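PDB 4IC4: oxysterol-binding protein homolog 3 from Saccharomyces cerevisiae, which carries sterols and phospholipids between membranes without vesicles, in phosphoinositide-coupled transport, here seen as its lipid-binding OSBP-related domain alone. Local coordinates for residues 297-300 and 301-304; 351-355 and 356-360. All coordinates share one frame; numbering follows the deposited sequence.

Contact 1: 297-300 and 301-304; sequences GFTK and FTAN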
ATOM      1  N   GLY A 297       8.578  -5.990 -11.568  1.00 11.53           N
ATOM      2  CA  GLY A 297       9.391  -5.066 -10.792  1.00 10.95           C
ATOM      3  C   GLY A 297       9.150  -5.200  -9.297  1.00 10.36           C
ATOM      4  O   GLY A 297       9.471  -4.301  -8.522  1.00 10.13           O
ATOM      5  N   PHE A 298       8.589  -6.338  -8.899  1.00 10.50           N
ATOM      6  CA  PHE A 298       8.279  -6.631  -7.496  1.00  9.92           C
ATOM      7  C   PHE A 298       9.485  -6.631  -6.563  1.00 10.02           C
ATOM      8  O   PHE A 298      10.591  -7.007  -6.960  1.00 11.33           O
ATOM      9  CB  PHE A 298       7.662  -8.030  -7.374  1.00  9.24           C
ATOM     10  CG  PHE A 298       6.165  -8.082  -7.525  1.00  9.20           C
ATOM     11  CD1 PHE A 298       5.450  -7.058  -8.139  1.00  9.83           C
ATOM     12  CD2 PHE A 298       5.477  -9.211  -7.086  1.00  8.71           C
ATOM     13  CE1 PHE A 298       4.068  -7.164  -8.316  1.00  9.20           C
ATOM     14  CE2 PHE A 298       4.105  -9.325  -7.259  1.00  8.59           C
ATOM     15  CZ  PHE A 298       3.400  -8.303  -7.873  1.00  8.43           C
ATOM     16  N   THR A 299       9.262  -6.225  -5.317  1.00  9.70           N
ATOM     17  CA  THR A 299      10.312  -6.301  -4.308  1.00  9.28           C
ATOM     18  C   THR A 299      10.115  -7.696  -3.718  1.00  9.68           C
ATOM     19  O   THR A 299       9.115  -8.365  -4.010  1.00  9.33           O
ATOM     20  CB  THR A 299      10.136  -5.284  -3.146  1.00  7.82           C
ATOM     21  OG1 THR A 299       9.033  -5.677  -2.315  1.00  9.69           O
ATOM     22  CG2 THR A 299       9.900  -3.883  -3.683  1.00  9.63           C
ATOM     23  N   LYS A 300      11.057  -8.155  -2.906  1.00  9.70           N
ATOM     24  CA  LYS A 300      10.890  -9.457  -2.286  1.00 10.15           C
ATOM     25  C   LYS A 300       9.655  -9.402  -1.393  1.00 10.45           C
ATOM     26  O   LYS A 300       8.906 -10.369  -1.302  1.00 10.03           O
ATOM     27  CB  LYS A 300      12.127  -9.837  -1.472  1.00 12.57           C
ATOM     28  CG  LYS A 300      13.286 -10.268  -2.344  1.00 15.22           C
ATOM     29  CD  LYS A 300      14.494 -10.676  -1.523  1.00 18.28           C
ATOM     30  CE  LYS A 300      15.626 -11.135  -2.430  1.00 21.48           C
ATOM     31  NZ  LYS A 300      16.830 -11.526  -1.648  1.00 24.29           N
ATOM     32  N   PHE A 301       9.437  -8.255  -0.753  1.00  8.93           N
ATOM     33  CA  PHE A 301       8.282  -8.084   0.126  1.00  9.38           C
ATOM     34  C   PHE A 301       6.993  -8.227  -0.691  1.00  8.23           C
ATOM     35  O   PHE A 301       6.048  -8.891  -0.263  1.00  7.83           O
ATOM     36  CB  PHE A 301       8.332  -6.706   0.801  1.00  8.73           C
ATOM     37  CG  PHE A 301       7.327  -6.526   1.913  1.00  7.24           C
ATOM     38  CD1 PHE A 301       7.555  -7.067   3.175  1.00  9.38           C
ATOM     39  CD2 PHE A 301       6.161  -5.796   1.703  1.00  9.55           C
ATOM     40  CE1 PHE A 301       6.641  -6.881   4.214  1.00 10.33           C
ATOM     41  CE2 PHE A 301       5.239  -5.604   2.742  1.00  9.54           C
ATOM     42  CZ  PHE A 301       5.483  -6.146   3.994  1.00  9.91           C
ATOM     43  N   THR A 302       6.957  -7.613  -1.872  1.00  8.21           N
ATOM     44  CA  THR A 302       5.770  -7.706  -2.719  1.00  8.36           C
ATOM     45  C   THR A 302       5.500  -9.161  -3.087  1.00  8.27           C
ATOM     46  O   THR A 302       4.364  -9.630  -3.036  1.00  8.63           O
ATOM     47  CB  THR A 302       5.940  -6.938  -4.044  1.00  8.53           C
ATOM     48  OG1 THR A 302       6.573  -5.679  -3.799  1.00  8.89           O
ATOM     49  CG2 THR A 302       4.574  -6.704  -4.694  1.00  8.25           C
ATOM     50  N   ALA A 303       6.559  -9.868  -3.470  1.00  8.62           N
ATOM     51  CA  ALA A 303       6.450 -11.264  -3.869  1.00  7.75           C
ATOM     52  C   ALA A 303       5.947 -12.167  -2.754  1.00  9.26           C
ATOM     53  O   ALA A 303       5.392 -13.237  -3.014  1.00  9.61           O
ATOM     54  CB  ALA A 303       7.802 -11.759  -4.375  1.00  9.18           C
ATOM     55  N   ASN A 304       6.135 -11.733  -1.511  1.00  8.44           N
ATOM     56  CA  ASN A 304       5.712 -12.516  -0.360  1.00  8.31           C
ATOM     57  C   ASN A 304       4.295 -12.238   0.118  1.00  8.49           C
ATOM     58  O   ASN A 304       3.748 -13.001   0.910  1.00  8.70           O
ATOM     59  CB  ASN A 304       6.694 -12.303   0.795  1.00  8.68           C
ATOM     60  CG  ASN A 304       8.025 -12.977   0.546  1.00 10.06           C
ATOM     61  OD1 ASN A 304       8.086 -13.998  -0.139  1.00 11.31           O
ATOM     62  ND2 ASN A 304       9.094 -12.428   1.114  1.00 10.75           N
TER
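The hydroxyl OG1 of T302 is approached by three polar groups at the start of helix 300-305. It accepts a hydrogen bond from the backbone N of T299, 3.1 Å from N to OG1 with an N-H...O angle of 155°. It also faces the hydroxyl of T299, OG1 to OG1 2.9 Å, a pairing whose hydrogen could be used elsewhere. Outside the turn the same atom is hydrogen-bonded to the carboxylate of E77, so this buried oxygen is well satisfied. With chi1 at -42°, T302 sets OG1 beside its own backbone N and sends CG2 the other way, anti to that N and over the ring of F298. The methyl carbon stands 3.4 Å from the ring centroid and only 5° off the normal, a CH-pi contact made squarely over the face. All six ring carbons thus lie at nearly equal distances from CG2. The two side chains cross at about a right angle, and CD2 of F298 also lies 4.4 Å from CB of A303, a loose apolar contact. The first turn closes when A303 N donates to T299 O (3.0 Å); the bond from N304 N to K300 O is weak. The side chain of N304 bonds through OD1 to the backbone N of N32, while the F301 ring leads away to L130 and R132 of strand 127-132. At this buried helix start T302, at N3, accepts the N-H of the N-cap residue T299, one of the two bonds of a capping box.

Contact 2: 351-355 and 356-360; sequences ERRNK and GQDVE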
ATOM      1  N   GLU A 351     -24.322  -8.889  -8.673  1.00 11.79           N
ATOM      2  CA  GLU A 351     -25.599  -9.542  -8.389  1.00 13.94           C
ATOM      3  C   GLU A 351     -25.997  -9.302  -6.938  1.00 12.02           C
ATOM      4  O   GLU A 351     -27.152  -9.005  -6.645  1.00 12.99           O
ATOM      5  CB  GLU A 351     -25.510 -11.049  -8.653  1.00 17.02           C
ATOM      6  CG  GLU A 351     -25.346 -11.423 -10.115  1.00 23.35           C
ATOM      7  CD  GLU A 351     -26.578 -11.112 -10.944  1.00 26.86           C
ATOM      8  OE1 GLU A 351     -26.531 -11.306 -12.177  1.00 30.88           O
ATOM      9  OE2 GLU A 351     -27.596 -10.681 -10.364  1.00 28.72           O
ATOM     10  N   ARG A 352     -25.041  -9.440  -6.023  1.00 11.65           N
ATOM     11  CA  ARG A 352     -25.322  -9.210  -4.611  1.00 12.39           C
ATOM     12  C   ARG A 352     -25.753  -7.767  -4.393  1.00 12.25           C
ATOM     13  O   ARG A 352     -26.710  -7.489  -3.670  1.00 12.69           O
ATOM     14  CB  ARG A 352     -24.080  -9.484  -3.755  1.00 12.29           C
ATOM     15  CG  ARG A 352     -23.702 -10.947  -3.627  1.00 12.36           C
ATOM     16  CD  ARG A 352     -22.726 -11.151  -2.468  1.00 11.96           C
ATOM     17  NE  ARG A 352     -21.410 -10.569  -2.723  1.00 11.16           N
ATOM     18  CZ  ARG A 352     -20.441 -11.187  -3.388  1.00 11.08           C
ATOM     19  NH1 ARG A 352     -20.642 -12.410  -3.866  1.00 11.80           N
ATOM     20  NH2 ARG A 352     -19.270 -10.594  -3.570  1.00  9.68           N
ATOM     21  N   ARG A 353     -25.034  -6.854  -5.036  1.00 12.19           N
ATOM     22  CA  ARG A 353     -25.301  -5.427  -4.917  1.00 13.37           C
ATOM     23  C   ARG A 353     -26.692  -5.055  -5.417  1.00 12.20           C
ATOM     24  O   ARG A 353     -27.458  -4.404  -4.708  1.00 12.82           O
ATOM     25  CB  ARG A 353     -24.240  -4.648  -5.697  1.00 16.35           C
ATOM     26  CG  ARG A 353     -24.097  -3.183  -5.321  1.00 21.08           C
ATOM     27  CD  ARG A 353     -22.908  -2.575  -6.056  1.00 24.79           C
ATOM     28  NE  ARG A 353     -22.631  -1.199  -5.656  1.00 28.20           N
ATOM     29  CZ  ARG A 353     -22.061  -0.850  -4.508  1.00 26.98           C
ATOM     30  NH1 ARG A 353     -21.699  -1.776  -3.628  1.00 27.62           N
ATOM     31  NH2 ARG A 353     -21.847   0.431  -4.240  1.00 28.03           N
ATOM     32  N   ASN A 354     -27.023  -5.470  -6.635  1.00 11.78           N
ATOM     33  CA  ASN A 354     -28.327  -5.133  -7.197  1.00 12.78           C
ATOM     34  C   ASN A 354     -29.495  -5.699  -6.396  1.00 14.11           C
ATOM     35  O   ASN A 354     -30.586  -5.132  -6.406  1.00 13.10           O
ATOM     36  CB  ASN A 354     -28.420  -5.587  -8.655  1.00 13.48           C
ATOM     37  CG  ASN A 354     -27.467  -4.827  -9.563  1.00 12.16           C
ATOM     38  OD1 ASN A 354     -26.998  -3.740  -9.218  1.00 14.20           O
ATOM     39  ND2 ASN A 354     -27.188  -5.389 -10.729  1.00 15.89           N
ATOM     40  N   LYS A 355     -29.271  -6.809  -5.701  1.00 14.88           N
ATOM     41  CA  LYS A 355     -30.326  -7.413  -4.889  1.00 17.05           C
ATOM     42  C   LYS A 355     -30.443  -6.693  -3.548  1.00 17.48           C
ATOM     43  O   LYS A 355     -31.365  -6.950  -2.773  1.00 18.43           O
ATOM     44  CB  LYS A 355     -30.029  -8.893  -4.631  1.00 18.83           C
ATOM     45  CG  LYS A 355     -30.104  -9.785  -5.856  1.00 20.76           C
ATOM     46  CD  LYS A 355     -29.727 -11.219  -5.508  1.00 24.85           C
ATOM     47  CE  LYS A 355     -29.744 -12.114  -6.735  1.00 27.36           C
ATOM     48  NZ  LYS A 355     -29.325 -13.508  -6.412  1.00 31.30           N
ATOM     49  N   GLY A 356     -29.505  -5.789  -3.281  1.00 17.73           N
ATOM     50  CA  GLY A 356     -29.504  -5.066  -2.024  1.00 18.22           C
ATOM     51  C   GLY A 356     -28.922  -5.952  -0.939  1.00 17.57           C
ATOM     52  O   GLY A 356     -29.134  -5.721   0.252  1.00 19.19           O
ATOM     53  N   GLN A 357     -28.176  -6.970  -1.359  1.00 17.58           N
ATOM     54  CA  GLN A 357     -27.571  -7.910  -0.426  1.00 17.98           C
ATOM     55  C   GLN A 357     -26.047  -7.859  -0.402  1.00 16.60           C
ATOM     56  O   GLN A 357     -25.386  -8.896  -0.294  1.00 16.33           O
ATOM     57  CB  GLN A 357     -28.031  -9.335  -0.742  1.00 20.21           C
ATOM     58  CG  GLN A 357     -29.535  -9.539  -0.635  1.00 24.53           C
ATOM     59  CD  GLN A 357     -29.939 -10.990  -0.805  1.00 28.28           C
ATOM     60  OE1 GLN A 357     -29.677 -11.604  -1.839  1.00 29.99           O
ATOM     61  NE2 GLN A 357     -30.582 -11.547   0.217  1.00 29.63           N
ATOM     62  N   ASP A 358     -25.489  -6.657  -0.510  1.00 13.71           N
ATOM     63  CA  ASP A 358     -24.040  -6.497  -0.461  1.00 15.42           C
ATOM     64  C   ASP A 358     -23.566  -6.994   0.898  1.00 15.39           C
ATOM     65  O   ASP A 358     -24.295  -6.923   1.891  1.00 16.08           O
ATOM     66  CB  ASP A 358     -23.641  -5.025  -0.615  1.00 17.52           C
ATOM     67  CG  ASP A 358     -23.119  -4.694  -2.001  1.00 22.79           C
ATOM     68  OD1 ASP A 358     -22.406  -5.530  -2.598  1.00 25.40           O
ATOM     69  OD2 ASP A 358     -23.402  -3.580  -2.488  1.00 26.88           O
ATOM     70  N   VAL A 359     -22.343  -7.503   0.941  1.00 14.27           N
ATOM     71  CA  VAL A 359     -21.780  -7.994   2.187  1.00 13.79           C
ATOM     72  C   VAL A 359     -21.302  -6.812   3.022  1.00 14.56           C
ATOM     73  O   VAL A 359     -20.713  -5.865   2.496  1.00 16.35           O
ATOM     74  CB  VAL A 359     -20.601  -8.944   1.913  1.00 13.38           C
ATOM     75  CG1 VAL A 359     -20.011  -9.440   3.227  1.00 14.11           C
ATOM     76  CG2 VAL A 359     -21.072 -10.115   1.065  1.00 14.33           C
ATOM     77  N   GLU A 360     -21.571  -6.868   4.321  1.00 13.03           N
ATOM     78  CA  GLU A 360     -21.172  -5.812   5.246  1.00 15.09           C
ATOM     79  C   GLU A 360     -19.768  -6.058   5.791  1.00 13.45           C
ATOM     80  O   GLU A 360     -19.423  -7.188   6.135  1.00 13.26           O
ATOM     81  CB  GLU A 360     -22.144  -5.764   6.424  1.00 17.80           C
ATOM     82  CG  GLU A 360     -23.570  -5.434   6.042  1.00 24.53           C
ATOM     83  CD  GLU A 360     -23.960  -4.032   6.452  1.00 28.29           C
ATOM     84  OE1 GLU A 360     -23.209  -3.086   6.132  1.00 30.45           O
ATOM     85  OE2 GLU A 360     -25.021  -3.877   7.093  1.00 31.81           O
TER
HETATM   86  O   HOH W   1     -21.030  -7.726  -1.865  1.00 11.87           O
HETATM   87  O   HOH W   2     -20.300  -4.132  -3.904  1.00 27.24           O
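R353 sets its CG anti to the backbone N (chi1 -161°) and runs extended from CG to NE, while D358 turns its carboxylate back with an unusual chi1 of -103°; together these torsions bring guanidinium and carboxylate together across the C-terminal end of helix 335-354. NH1 of R353 reaches OD2 of D358 at 2.7 Å, a salt bridge in which the two planes lie 57° apart, so the groups do not meet as a coplanar pair. The carboxylate also lies against the aliphatic part of the arginine, and the tight spot is OD2 of D358 at 2.9 Å from CG of R353. OD1 of D358 is held by two waters. One donates to it while accepting from R352 NE and V359 N, and sits in the plane of the R352 guanidinium at its edge; the second water donates to D358 OD1 at 2.8 Å and has a weak bond from R353 NH1. R352 bends at chi3, which carries NE toward V359, 3.8 Å from its CG2, and NH1 onward to the carbonyl of L396. The backbone closes a Schellman motif: G356, with positive phi, sends its N to R353 O (2.9 Å), and Q357 N donates to R352 O (2.8 Å), the 5-to-2 and 6-to-1 bonds that define it. R353 also touches H146 and R147, both of which bind phosphatidylinositol 4-phosphate. Pairing R353 with D358 probably tempers the positive charge next to the phosphoinositide-binding residues, and the water-bridged carboxylate ties both arginines to the chain leaving the helix.

In the fold
The two contacts deal with opposite ends of helices: contact 1 builds the start of the short helix 300-305 inside the domain, contact 2 the finish of the long helix 335-354 at its surface. Their centres lie 34 Å apart and they do not touch. Chemistry follows position. In the buried contact 1, uncharged hydroxyls and backbone groups pair directly and a methyl packs on an aromatic face; in contact 2, charged side chains share a salt bridge and ordered water. Contact 2 touches lipid-binding residues directly, while the F298 side chain of contact 1 stands about 10 Å from that of the lipid-binding K118.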